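Local coordinates for putative nucleoprotein (Infectious salmon anemia virus, PDB 4EWC), which encapsidates the negative-strand viral RNA, protecting it from nucleases and forming the ribonucleoprotein that serves as template for transcription and replication, at residues Asn142-Leu147 / Asp411-Gly416. Numbering follows the deposited sequence.
Sequences NMAYNL and DFMKNG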
ATOM      1  N   ASN A 142       0.723  30.606 -18.674  1.00 50.65           N
ATOM      2  CA  ASN A 142       0.027  30.843 -19.937  1.00 48.59           C
ATOM      3  C   ASN A 142      -0.735  29.633 -20.367  1.00 48.06           C
ATOM      4  O   ASN A 142      -1.887  29.721 -20.775  1.00 44.88           O
ATOM      5  CB  ASN A 142       1.005  31.174 -21.060  1.00 47.00           C
ATOM      6  CG  ASN A 142       1.508  32.594 -20.997  1.00 52.75           C
ATOM      7  OD1 ASN A 142       0.915  33.462 -20.345  1.00 49.42           O
ATOM      8  ND2 ASN A 142       2.600  32.847 -21.708  1.00 49.09           N
HETATM    9  N   MSE A 143      -0.043  28.502 -20.302  1.00 49.25           N
HETATM   10  CA  MSE A 143      -0.582  27.248 -20.751  1.00 43.53           C
HETATM   11  C   MSE A 143      -1.803  26.937 -19.915  1.00 46.99           C
HETATM   12  O   MSE A 143      -2.787  26.437 -20.441  1.00 48.87           O
HETATM   13  CB  MSE A 143       0.453  26.154 -20.624  1.00 42.07           C
HETATM   14  CG  MSE A 143      -0.020  24.808 -21.120  1.00 47.71           C
HETATM   15 SE   MSE A 143      -0.409  24.831 -23.051  0.72 52.87          SE
HETATM   16  CE  MSE A 143       1.410  24.991 -23.740  1.00 48.35           C
ATOM     17  N   ALA A 144      -1.746  27.241 -18.621  1.00 46.19           N
ATOM     18  CA  ALA A 144      -2.890  27.004 -17.757  1.00 44.49           C
ATOM     19  C   ALA A 144      -4.075  27.872 -18.155  1.00 48.25           C
ATOM     20  O   ALA A 144      -5.198  27.376 -18.328  1.00 47.77           O
ATOM     21  CB  ALA A 144      -2.519  27.243 -16.309  1.00 45.90           C
ATOM     22  N   TYR A 145      -3.825  29.174 -18.295  1.00 50.63           N
ATOM     23  CA  TYR A 145      -4.875  30.126 -18.652  1.00 49.21           C
ATOM     24  C   TYR A 145      -5.494  29.781 -20.005  1.00 49.56           C
ATOM     25  O   TYR A 145      -6.703  29.920 -20.206  1.00 46.10           O
ATOM     26  CB  TYR A 145      -4.335  31.567 -18.657  1.00 47.59           C
ATOM     27  CG  TYR A 145      -5.348  32.569 -19.153  1.00 52.18           C
ATOM     28  CD1 TYR A 145      -6.302  33.113 -18.290  1.00 53.81           C
ATOM     29  CD2 TYR A 145      -5.369  32.965 -20.489  1.00 50.44           C
ATOM     30  CE1 TYR A 145      -7.241  34.037 -18.743  1.00 54.19           C
ATOM     31  CE2 TYR A 145      -6.311  33.880 -20.952  1.00 51.16           C
ATOM     32  CZ  TYR A 145      -7.241  34.415 -20.073  1.00 53.65           C
ATOM     33  OH  TYR A 145      -8.178  35.313 -20.523  1.00 54.79           O
ATOM     34  N   ASN A 146      -4.649  29.330 -20.929  1.00 48.55           N
ATOM     35  CA  ASN A 146      -5.091  28.962 -22.270  1.00 49.09           C
ATOM     36  C   ASN A 146      -5.975  27.735 -22.262  1.00 46.53           C
ATOM     37  O   ASN A 146      -6.987  27.677 -22.957  1.00 43.29           O
ATOM     38  CB  ASN A 146      -3.890  28.745 -23.193  1.00 47.66           C
ATOM     39  CG  ASN A 146      -3.212  30.045 -23.563  1.00 50.95           C
ATOM     40  OD1 ASN A 146      -3.782  31.125 -23.380  1.00 49.86           O
ATOM     41  ND2 ASN A 146      -2.000  29.955 -24.090  1.00 48.74           N
ATOM     42  N   LEU A 147      -5.577  26.759 -21.455  1.00 45.53           N
ATOM     43  CA  LEU A 147      -6.342  25.542 -21.304  1.00 44.69           C
ATOM     44  C   LEU A 147      -7.694  25.834 -20.653  1.00 47.00           C
ATOM     45  O   LEU A 147      -8.698  25.301 -21.098  1.00 46.66           O
ATOM     46  CB  LEU A 147      -5.556  24.471 -20.533  1.00 45.69           C
ATOM     47  CG  LEU A 147      -6.325  23.163 -20.268  1.00 48.93           C
ATOM     48  CD1 LEU A 147      -6.650  22.410 -21.552  1.00 40.10           C
ATOM     49  CD2 LEU A 147      -5.555  22.286 -19.300  1.00 46.29           C
ATOM     50  N   ASP A 411      -6.869  26.783 -12.507  1.00 46.58           N
ATOM     51  CA  ASP A 411      -5.568  26.291 -12.917  1.00 46.18           C
ATOM     52  C   ASP A 411      -5.568  24.779 -12.829  1.00 47.29           C
ATOM     53  O   ASP A 411      -5.659  24.195 -11.730  1.00 48.74           O
ATOM     54  CB  ASP A 411      -4.470  26.871 -12.023  1.00 44.52           C
ATOM     55  CG  ASP A 411      -3.099  26.693 -12.609  1.00 51.48           C
ATOM     56  OD1 ASP A 411      -2.933  25.829 -13.508  1.00 51.56           O
ATOM     57  OD2 ASP A 411      -2.171  27.412 -12.180  1.00 54.00           O
ATOM     58  N   PHE A 412      -5.467  24.130 -13.982  1.00 46.13           N
ATOM     59  CA  PHE A 412      -5.453  22.661 -14.009  1.00 46.83           C
ATOM     60  C   PHE A 412      -4.050  22.111 -14.216  1.00 45.79           C
ATOM     61  O   PHE A 412      -3.881  20.904 -14.320  1.00 42.00           O
ATOM     62  CB  PHE A 412      -6.361  22.140 -15.113  1.00 43.67           C
ATOM     63  CG  PHE A 412      -7.806  22.550 -14.963  1.00 42.58           C
ATOM     64  CD1 PHE A 412      -8.495  22.322 -13.774  1.00 45.31           C
ATOM     65  CD2 PHE A 412      -8.480  23.154 -16.019  1.00 37.27           C
ATOM     66  CE1 PHE A 412      -9.832  22.684 -13.653  1.00 42.16           C
ATOM     67  CE2 PHE A 412      -9.798  23.514 -15.901  1.00 41.55           C
ATOM     68  CZ  PHE A 412     -10.484  23.277 -14.720  1.00 40.29           C
HETATM   69  N   MSE A 413      -3.064  23.008 -14.302  1.00 45.33           N
HETATM   70  CA  MSE A 413      -1.669  22.635 -14.514  1.00 43.91           C
HETATM   71  C   MSE A 413      -0.899  22.430 -13.208  1.00 44.40           C
HETATM   72  O   MSE A 413      -0.176  21.449 -13.072  1.00 45.24           O
HETATM   73  CB  MSE A 413      -0.938  23.688 -15.353  1.00 52.03           C
HETATM   74  CG  MSE A 413      -1.502  23.960 -16.741  1.00 49.98           C
HETATM   75 SE   MSE A 413      -1.540  22.470 -18.015  0.78 55.96          SE
HETATM   76  CE  MSE A 413       0.365  22.098 -18.190  1.00 52.37           C
ATOM     77  N   LYS A 414      -1.052  23.356 -12.260  1.00 44.10           N
ATOM     78  CA  LYS A 414      -0.259  23.336 -11.022  1.00 45.41           C
ATOM     79  C   LYS A 414      -0.546  22.136 -10.106  1.00 46.81           C
ATOM     80  O   LYS A 414       0.363  21.611  -9.476  1.00 48.71           O
ATOM     81  CB  LYS A 414      -0.413  24.636 -10.220  1.00 47.29           C
ATOM     82  CG  LYS A 414      -1.815  24.838  -9.601  1.00 57.21           C
ATOM     83  CD  LYS A 414      -1.877  26.009  -8.610  1.00 59.58           C
ATOM     84  CE  LYS A 414      -3.311  26.525  -8.427  1.00 65.34           C
ATOM     85  NZ  LYS A 414      -4.225  25.600  -7.659  1.00 64.15           N
ATOM     86  N   ASN A 415      -1.807  21.732 -10.024  1.00 42.95           N
ATOM     87  CA  ASN A 415      -2.218  20.591  -9.220  1.00 46.03           C
ATOM     88  C   ASN A 415      -3.679  20.234  -9.493  1.00 47.92           C
ATOM     89  O   ASN A 415      -4.276  20.741 -10.440  1.00 47.89           O
ATOM     90  CB  ASN A 415      -1.959  20.817  -7.728  1.00 47.83           C
ATOM     91  CG  ASN A 415      -2.631  22.077  -7.191  1.00 52.83           C
ATOM     92  OD1 ASN A 415      -3.808  22.348  -7.467  1.00 49.32           O
ATOM     93  ND2 ASN A 415      -1.886  22.847  -6.406  1.00 46.73           N
ATOM     94  N   GLY A 416      -4.256  19.370  -8.667  1.00 48.62           N
ATOM     95  CA  GLY A 416      -5.619  18.920  -8.886  1.00 46.25           C
ATOM     96  C   GLY A 416      -6.707  19.599  -8.068  1.00 45.79           C
ATOM     97  O   GLY A 416      -7.833  19.110  -8.042  1.00 46.60           O
TER
HETATM   98  O   HOH W   1      -6.222  25.442 -16.319  1.00 48.45           O
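An Asx turn in the loop ahead of helix 417-425 sets D411 and M413 against A144 and its neighbours in the first turns of helix 142-162, a buried loop-to-helix contact within the helical body of this orthomyxovirus nucleoprotein. The methyl of A144 points at the loop and meets both residues of the turn, its CB 3.5 Å from CG of M413 and 3.2 Å from OD1 of D411. That same oxygen accepts a hydrogen bond from the backbone N of M413 at 2.9 Å, on the anti side of the carboxylate and 27° out of its plane; this bond closes the turn, and a weak, longer one from the N of K414 adds to it. M413 lays its CB and CG against A144; beyond them the selenomethionine chain bends at chi2 and chi3 and crosses M143 obliquely, its CE 4.0 Å from CG of M143. On the next helical turn, L147 brings CD2 to within 4.2 Å of SE of M413, and this methyl also stands at the edge of the F412 ring, near the ring plane. Helix 253-269 adds to the apolar surroundings, L263 touching M413 while C260 and I264 touch L147. Polar contact between helix and loop runs through one water, which donates to O of A144 at 3.0 Å and accepts from the backbone N of F412 at 2.8 Å.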